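Local coordinates for probable phenazine-specific methyltransferase (Pseudomonas aeruginosa, PDB 2IP2) that transfers a methyl group from S-adenosyl-L-methionine to phenazine-1-carboxylate, giving 5-methylphenazine-1-carboxylate on the route to the virulence pigment pyocyanin, and works as a homodimer, at the interface of chains A and B. Sequence-based numbering; all coordinates share one arbitrary frame. Chains: chain A/B, Probable phenazine-specific methyltransferase.

Contact 1: the interface of chains A and B. Residues chain A 87-88, 95, 98; chain B 8-9, 12-13.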
loop_
_atom_site.group_PDB
_atom_site.type_symbol
_atom_site.label_atom_id
_atom_site.label_comp_id
_atom_site.label_asym_id
_atom_site.label_seq_id
_atom_site.Cartn_x
_atom_site.Cartn_y
_atom_site.Cartn_z
ATOM N N LEU A 87 3.643 -0.925 18.405
ATOM C CA LEU A 87 2.845 -2.060 17.931
ATOM C C LEU A 87 3.619 -3.043 17.071
ATOM O O LEU A 87 3.134 -4.150 16.775
ATOM C CB LEU A 87 1.627 -1.551 17.167
ATOM C CG LEU A 87 0.531 -0.879 18.004
ATOM C CD1 LEU A 87 -0.364 -0.191 17.046
ATOM C CD2 LEU A 87 -0.241 -1.972 18.715
ATOM N N LEU A 88 4.819 -2.656 16.653
ATOM C CA LEU A 88 5.657 -3.574 15.910
ATOM C C LEU A 88 6.602 -4.386 16.766
ATOM O O LEU A 88 7.280 -5.309 16.259
ATOM C CB LEU A 88 6.471 -2.821 14.827
ATOM C CG LEU A 88 5.705 -1.930 13.858
ATOM C CD1 LEU A 88 6.716 -1.154 13.059
ATOM C CD2 LEU A 88 4.742 -2.747 12.959
ATOM N N PHE A 95 1.142 -5.974 16.936
ATOM C CA PHE A 95 0.808 -6.339 15.538
ATOM C C PHE A 95 1.963 -7.032 14.809
ATOM O O PHE A 95 1.860 -7.366 13.605
ATOM C CB PHE A 95 0.389 -5.086 14.799
ATOM C CG PHE A 95 -0.979 -4.594 15.180
ATOM C CD1 PHE A 95 -1.563 -4.967 16.377
ATOM C CD2 PHE A 95 -1.703 -3.770 14.322
ATOM C CE1 PHE A 95 -2.836 -4.507 16.733
ATOM C CE2 PHE A 95 -3.005 -3.313 14.667
ATOM C CZ PHE A 95 -3.558 -3.678 15.872
ATOM N N MET A 98 1.335 -10.303 13.002
ATOM C CA MET A 98 0.367 -10.025 11.904
ATOM C C MET A 98 1.090 -9.355 10.712
ATOM O O MET A 98 0.960 -9.798 9.550
ATOM C CB MET A 98 -0.796 -9.149 12.395
ATOM C CG MET A 98 -1.896 -8.948 11.350
ATOM S SD MET A 98 -2.900 -7.504 11.654
ATOM C CE MET A 98 -1.644 -6.274 11.236
ATOM N N ALA B 8 -3.553 4.771 16.757
ATOM C CA ALA B 8 -2.269 4.172 16.353
ATOM C C ALA B 8 -2.428 2.796 15.673
ATOM O O ALA B 8 -1.755 2.531 14.687
ATOM C CB ALA B 8 -1.308 4.086 17.533
ATOM N N ALA B 9 -3.299 1.937 16.211
ATOM C CA ALA B 9 -3.607 0.675 15.571
ATOM C C ALA B 9 -4.317 0.961 14.252
ATOM O O ALA B 9 -4.023 0.317 13.248
ATOM C CB ALA B 9 -4.477 -0.196 16.471
ATOM N N LEU B 12 -1.743 2.239 11.713
ATOM C CA LEU B 12 -0.846 1.184 11.357
ATOM C C LEU B 12 -1.501 0.199 10.401
ATOM O O LEU B 12 -0.866 -0.306 9.477
ATOM C CB LEU B 12 -0.333 0.437 12.586
ATOM C CG LEU B 12 0.619 -0.710 12.236
ATOM C CD1 LEU B 12 1.866 -0.157 11.425
ATOM C CD2 LEU B 12 1.022 -1.450 13.454
ATOM N N ILE B 13 -2.760 -0.112 10.638
ATOM C CA ILE B 13 -3.399 -1.087 9.806
ATOM C C ILE B 13 -3.591 -0.510 8.404
ATOM O O ILE B 13 -3.476 -1.251 7.418
ATOM C CB ILE B 13 -4.735 -1.564 10.432
ATOM C CG1 ILE B 13 -4.453 -2.472 11.612
ATOM C CG2 ILE B 13 -5.603 -2.251 9.375
ATOM C CD1 ILE B 13 -4.127 -3.918 11.207
#

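Contact 2: the interface of chains A and B. Residues chain A 8-9, 12; chain B 83-84, 87, 95, 155.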
loop_
_atom_site.group_PDB
_atom_site.type_symbol
_atom_site.label_atom_id
_atom_site.label_comp_id
_atom_site.label_asym_id
_atom_site.label_seq_id
_atom_site.Cartn_x
_atom_site.Cartn_y
_atom_site.Cartn_z
ATOM N N ALA A 8 -6.190 14.937 -8.430
ATOM C CA ALA A 8 -6.478 13.548 -8.751
ATOM C C ALA A 8 -5.188 12.733 -8.930
ATOM O O ALA A 8 -5.126 11.571 -8.491
ATOM C CB ALA A 8 -7.328 13.445 -9.998
ATOM N N ALA A 9 -4.224 13.301 -9.648
ATOM C CA ALA A 9 -2.944 12.619 -9.885
ATOM C C ALA A 9 -2.240 12.363 -8.549
ATOM O O ALA A 9 -1.708 11.273 -8.360
ATOM C CB ALA A 9 -2.029 13.416 -10.814
ATOM N N LEU A 12 -3.996 9.455 -6.884
ATOM C CA LEU A 12 -3.760 8.167 -7.511
ATOM C C LEU A 12 -2.378 7.690 -7.135
ATOM O O LEU A 12 -2.187 6.532 -6.815
ATOM C CB LEU A 12 -3.788 8.317 -9.012
ATOM C CG LEU A 12 -4.139 7.164 -9.923
ATOM C CD1 LEU A 12 -3.367 7.150 -11.176
ATOM C CD2 LEU A 12 -4.348 5.815 -9.307
ATOM N N PRO B 83 -12.526 11.863 -10.915
ATOM C CA PRO B 83 -11.247 12.414 -11.429
ATOM C C PRO B 83 -10.017 11.414 -11.361
ATOM O O PRO B 83 -9.209 11.316 -12.294
ATOM C CB PRO B 83 -11.030 13.651 -10.522
ATOM C CG PRO B 83 -12.478 14.120 -10.227
ATOM C CD PRO B 83 -13.243 12.830 -10.032
ATOM N N THR B 84 -9.943 10.673 -10.292
ATOM C CA THR B 84 -8.894 9.678 -10.113
ATOM C C THR B 84 -8.985 8.522 -11.123
ATOM O O THR B 84 -8.008 8.180 -11.759
ATOM C CB THR B 84 -8.895 9.117 -8.689
ATOM O OG1 THR B 84 -8.653 10.204 -7.779
ATOM C CG2 THR B 84 -7.691 8.093 -8.538
ATOM N N LEU B 87 -7.904 8.877 -14.794
ATOM C CA LEU B 87 -6.469 8.713 -15.039
ATOM C C LEU B 87 -6.072 7.274 -15.434
ATOM O O LEU B 87 -5.006 7.084 -15.960
ATOM C CB LEU B 87 -5.689 9.200 -13.781
ATOM C CG LEU B 87 -5.916 10.696 -13.462
ATOM C CD1 LEU B 87 -5.214 11.012 -12.174
ATOM C CD2 LEU B 87 -5.371 11.598 -14.540
ATOM N N PHE B 95 -2.483 7.870 -16.671
ATOM C CA PHE B 95 -1.522 7.174 -15.824
ATOM C C PHE B 95 -1.657 5.654 -15.991
ATOM O O PHE B 95 -1.058 4.899 -15.232
ATOM C CB PHE B 95 -1.766 7.554 -14.375
ATOM C CG PHE B 95 -1.160 8.892 -13.971
ATOM C CD1 PHE B 95 -1.512 10.062 -14.613
ATOM C CD2 PHE B 95 -0.227 8.954 -12.949
ATOM C CE1 PHE B 95 -0.939 11.298 -14.255
ATOM C CE2 PHE B 95 0.344 10.183 -12.547
ATOM C CZ PHE B 95 -0.006 11.349 -13.206
ATOM N N LEU B 155 3.448 15.638 -16.009
ATOM C CA LEU B 155 2.754 16.449 -15.068
ATOM C C LEU B 155 3.684 17.608 -14.666
ATOM O O LEU B 155 3.333 18.764 -14.890
ATOM C CB LEU B 155 2.318 15.573 -13.878
ATOM C CG LEU B 155 0.857 15.698 -13.475
ATOM C CD1 LEU B 155 -0.084 15.383 -14.622
ATOM C CD2 LEU B 155 0.624 14.781 -12.322
#

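Contact 3: the interface of chains A and B. Residues chain A 20-21, 24, 64, 68; chain B 110, 285-286, 289.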
loop_
_atom_site.group_PDB
_atom_site.type_symbol
_atom_site.label_atom_id
_atom_site.label_comp_id
_atom_site.label_asym_id
_atom_site.label_seq_id
_atom_site.Cartn_x
_atom_site.Cartn_y
_atom_site.Cartn_z
ATOM N N TRP A 20 4.506 0.342 -1.380
ATOM C CA TRP A 20 5.925 0.423 -0.936
ATOM C C TRP A 20 6.031 0.744 0.574
ATOM O O TRP A 20 6.979 0.287 1.285
ATOM C CB TRP A 20 6.669 1.496 -1.779
ATOM C CG TRP A 20 6.491 1.334 -3.303
ATOM C CD1 TRP A 20 6.120 0.200 -3.995
ATOM C CD2 TRP A 20 6.773 2.321 -4.285
ATOM N NE1 TRP A 20 6.135 0.454 -5.340
ATOM C CE2 TRP A 20 6.519 1.744 -5.556
ATOM C CE3 TRP A 20 7.167 3.675 -4.212
ATOM C CZ2 TRP A 20 6.697 2.464 -6.795
ATOM C CZ3 TRP A 20 7.366 4.396 -5.438
ATOM C CH2 TRP A 20 7.075 3.787 -6.713
ATOM N N LYS A 21 5.098 1.577 1.084
ATOM C CA LYS A 21 5.063 1.835 2.509
ATOM C C LYS A 21 4.812 0.520 3.262
ATOM O O LYS A 21 5.410 0.310 4.315
ATOM C CB LYS A 21 3.971 2.856 2.892
ATOM C CG LYS A 21 4.249 4.242 2.305
ATOM C CD LYS A 21 2.978 5.215 2.224
ATOM C CE LYS A 21 2.437 5.392 3.647
ATOM N NZ LYS A 21 1.147 6.146 3.588
ATOM N N CYS A 24 8.041 -1.206 3.395
ATOM C CA CYS A 24 8.940 -0.557 4.371
ATOM C C CYS A 24 8.606 -0.924 5.827
ATOM O O CYS A 24 9.508 -1.216 6.613
ATOM C CB CYS A 24 8.933 0.945 4.166
ATOM S SG CYS A 24 9.819 1.437 2.691
ATOM N N LEU A 64 12.166 7.813 5.954
ATOM C CA LEU A 64 10.844 7.477 5.440
ATOM C C LEU A 64 9.850 7.134 6.565
ATOM O O LEU A 64 8.737 7.674 6.625
ATOM C CB LEU A 64 10.984 6.285 4.467
ATOM C CG LEU A 64 9.726 5.862 3.720
ATOM C CD1 LEU A 64 10.138 5.159 2.441
ATOM C CD2 LEU A 64 8.842 4.948 4.600
ATOM N N PHE A 68 6.445 9.345 8.096
ATOM C CA PHE A 68 5.108 8.820 8.214
ATOM C C PHE A 68 4.754 8.501 9.683
ATOM O O PHE A 68 3.823 7.736 9.985
ATOM C CB PHE A 68 4.937 7.593 7.258
ATOM C CG PHE A 68 4.699 7.970 5.793
ATOM C CD1 PHE A 68 3.461 8.530 5.392
ATOM C CD2 PHE A 68 5.658 7.692 4.809
ATOM C CE1 PHE A 68 3.217 8.856 4.063
ATOM C CE2 PHE A 68 5.415 8.001 3.468
ATOM C CZ PHE A 68 4.198 8.602 3.084
ATOM N N TRP B 110 9.881 -4.629 -5.301
ATOM C CA TRP B 110 9.700 -4.356 -3.888
ATOM C C TRP B 110 9.452 -5.627 -3.027
ATOM O O TRP B 110 9.383 -5.539 -1.806
ATOM C CB TRP B 110 8.557 -3.397 -3.689
ATOM C CG TRP B 110 9.035 -1.973 -3.768
ATOM C CD1 TRP B 110 9.097 -1.179 -4.853
ATOM C CD2 TRP B 110 9.526 -1.206 -2.651
ATOM N NE1 TRP B 110 9.598 0.066 -4.486
ATOM C CE2 TRP B 110 9.860 0.075 -3.140
ATOM C CE3 TRP B 110 9.694 -1.493 -1.293
ATOM C CZ2 TRP B 110 10.332 1.119 -2.314
ATOM C CZ3 TRP B 110 10.169 -0.454 -0.423
ATOM C CH2 TRP B 110 10.467 0.853 -0.955
ATOM N N VAL B 285 10.452 11.375 0.503
ATOM C CA VAL B 285 11.288 10.308 1.070
ATOM C C VAL B 285 10.797 8.937 0.600
ATOM O O VAL B 285 11.578 8.037 0.487
ATOM C CB VAL B 285 11.558 10.427 2.624
ATOM C CG1 VAL B 285 12.442 11.680 2.881
ATOM C CG2 VAL B 285 10.280 10.517 3.488
ATOM N N LEU B 286 9.507 8.766 0.350
ATOM C CA LEU B 286 9.072 7.469 -0.244
ATOM C C LEU B 286 9.729 7.286 -1.638
ATOM O O LEU B 286 10.263 6.189 -1.936
ATOM C CB LEU B 286 7.513 7.443 -0.352
ATOM C CG LEU B 286 6.908 6.108 -0.849
ATOM C CD1 LEU B 286 7.453 4.915 -0.088
ATOM C CD2 LEU B 286 5.344 6.028 -0.867
ATOM N N VAL B 289 13.387 6.162 -1.242
ATOM C CA VAL B 289 13.638 4.694 -0.990
ATOM C C VAL B 289 13.409 3.912 -2.272
ATOM O O VAL B 289 14.084 2.901 -2.583
ATOM C CB VAL B 289 12.873 4.118 0.280
ATOM C CG1 VAL B 289 11.358 4.133 0.123
ATOM C CG2 VAL B 289 13.420 2.684 0.720
#

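Contact 1: the interface of chains A and B
Methyl CD2 of B:Leu12 is held between A:Phe95, A:Leu87 and A:Leu88 at the homodimer interface, and the contacts made by these side chains are apolar. Helix 6-31 of chain B runs its first turns past a loop of chain A that carries all three. The B:Leu12 methyl sits 3.7 Å from ring atom CD2 of A:Phe95 and 3.8 Å from CB of A:Leu87, while A:Leu88 CD2 touches it more loosely at 4.0 Å. With CG anti to the backbone N (chi1 179°) and chi2 at 58°, CD2 of B:Leu12 is directed into the loop, the side chain sliding past the phenyl group in the opposite direction. Methyl CD1 of A:Leu87 packs on CA of B:Ala9 at 3.7 Å. The CD2-CE2-CZ side of the A:Phe95 ring faces the helix: CZ meets the methyl of B:Ala9, and CE2 lies 3.5 Å from CG1 of B:Ile13. B:Ile13 crosses this aromatic side chain at about a right angle. Its far methyl then meets A:Met98, whose chain bends at chi3 (71°) and turns its terminal methyl back toward the helix. The packing is tight there, with A:Met98 CE 3.4 Å from B:Ile13 CD1.

Contact 2: the interface of chains A and B
The N-terminal helix of the dimerisation domain, 6-30 in chain A, supplies A:Ala8, A:Ala9 and A:Leu12 to a hydrophobic surface of chain B. The small side chains of the two alanines probably let the helix approach closely. A:Ala8 points its methyl at the start of helix 83-86, with CB 3.6 Å from the carbonyl carbon of B:Pro83 and 3.7 Å from that proline's ring carbon CB. Methyl CD1 of B:Leu87 reaches the helix backbone itself, 3.6 Å from CA of A:Ala9. On the other side CB of A:Ala9 is pressed by CD2 of B:Leu155 at 3.3 Å, tighter than ordinary van der Waals packing. CZ of B:Phe95 also meets CB of A:Ala9, at 3.8 Å. The same B:Leu155 methyl lies at the edge of the B:Phe95 ring, in its plane, and may support it from the side. The branches of A:Leu12 have different partners: CD1 lies 3.6 Å from CB of B:Phe95 and also meets CB of B:Leu87, while CG is 3.9 Å from methyl CG2 of B:Thr84. With OG1 beside the backbone N (chi1 -61°), CG2 stands anti to that N and faces the leucine. The first turns of the chain A helix thus rest among helix 83-86, the B:Phe95 loop and the beginning of helix 154-163.

Contact 3: the interface of chains A and B
A:Trp20 and B:Trp110 stack across the dimer interface with their five-membered rings 3.7 Å apart between centroids and 8° from parallel. The side chains cross at about a right angle, which leaves the six-membered rings out of register. CB of A:Trp20 therefore caps the six-membered ring of B:Trp110 in a CH-pi contact, 3.7 Å from its centroid. Farther along that ring, the sulfur SG of A:Cys24 meets CZ3 of B:Trp110 at 3.7 Å, and CG1 of B:Val289, from the same chain as B:Trp110, lies at the ring's edge, in plane. B:Leu286 extends this compact core: with CG anti to the backbone N (chi1 -175°), chi2 of 50° parts its methyls, CD1 going to A:Leu64 and to CB of A:Trp20, and CD2 to CG of A:Lys21 at 3.8 Å. A:Leu64 also faces B:Val289, but that modelled approach is too short to interpret. The other end is looser. A:Phe68 comes no nearer to B:Leu286 than 4.4 Å between CE2 and CB, and CE of A:Lys21 covers one face of its ring. Helices 6-30 and 55-67 of the dimerisation domain are thereby tied to helices 96-110 and 282-295 of the partner, the latter in its methyltransferase domain, probably steadying the catalytic domain against the dimer core.

Contact 1 and contact 2 are largely two-fold-related versions of one packing, with different flanking residues, about 30 Å apart between the centres of their C-alpha atoms. Ala9 and Leu12 of one chain pack on Leu87 and Phe95 of the other in both, but Leu12 and the Phe95 ring adopt different torsions, a local departure from two-fold symmetry. Contact 3 lies about 17 Å from contact 1 and 20 Å from contact 2. It shares with contact 2 helix 6-30 of chain A, whose start and later turns both engage chain B. Each N-terminal helix thus packs on the partner subunit, consistent with the homodimer found in solution.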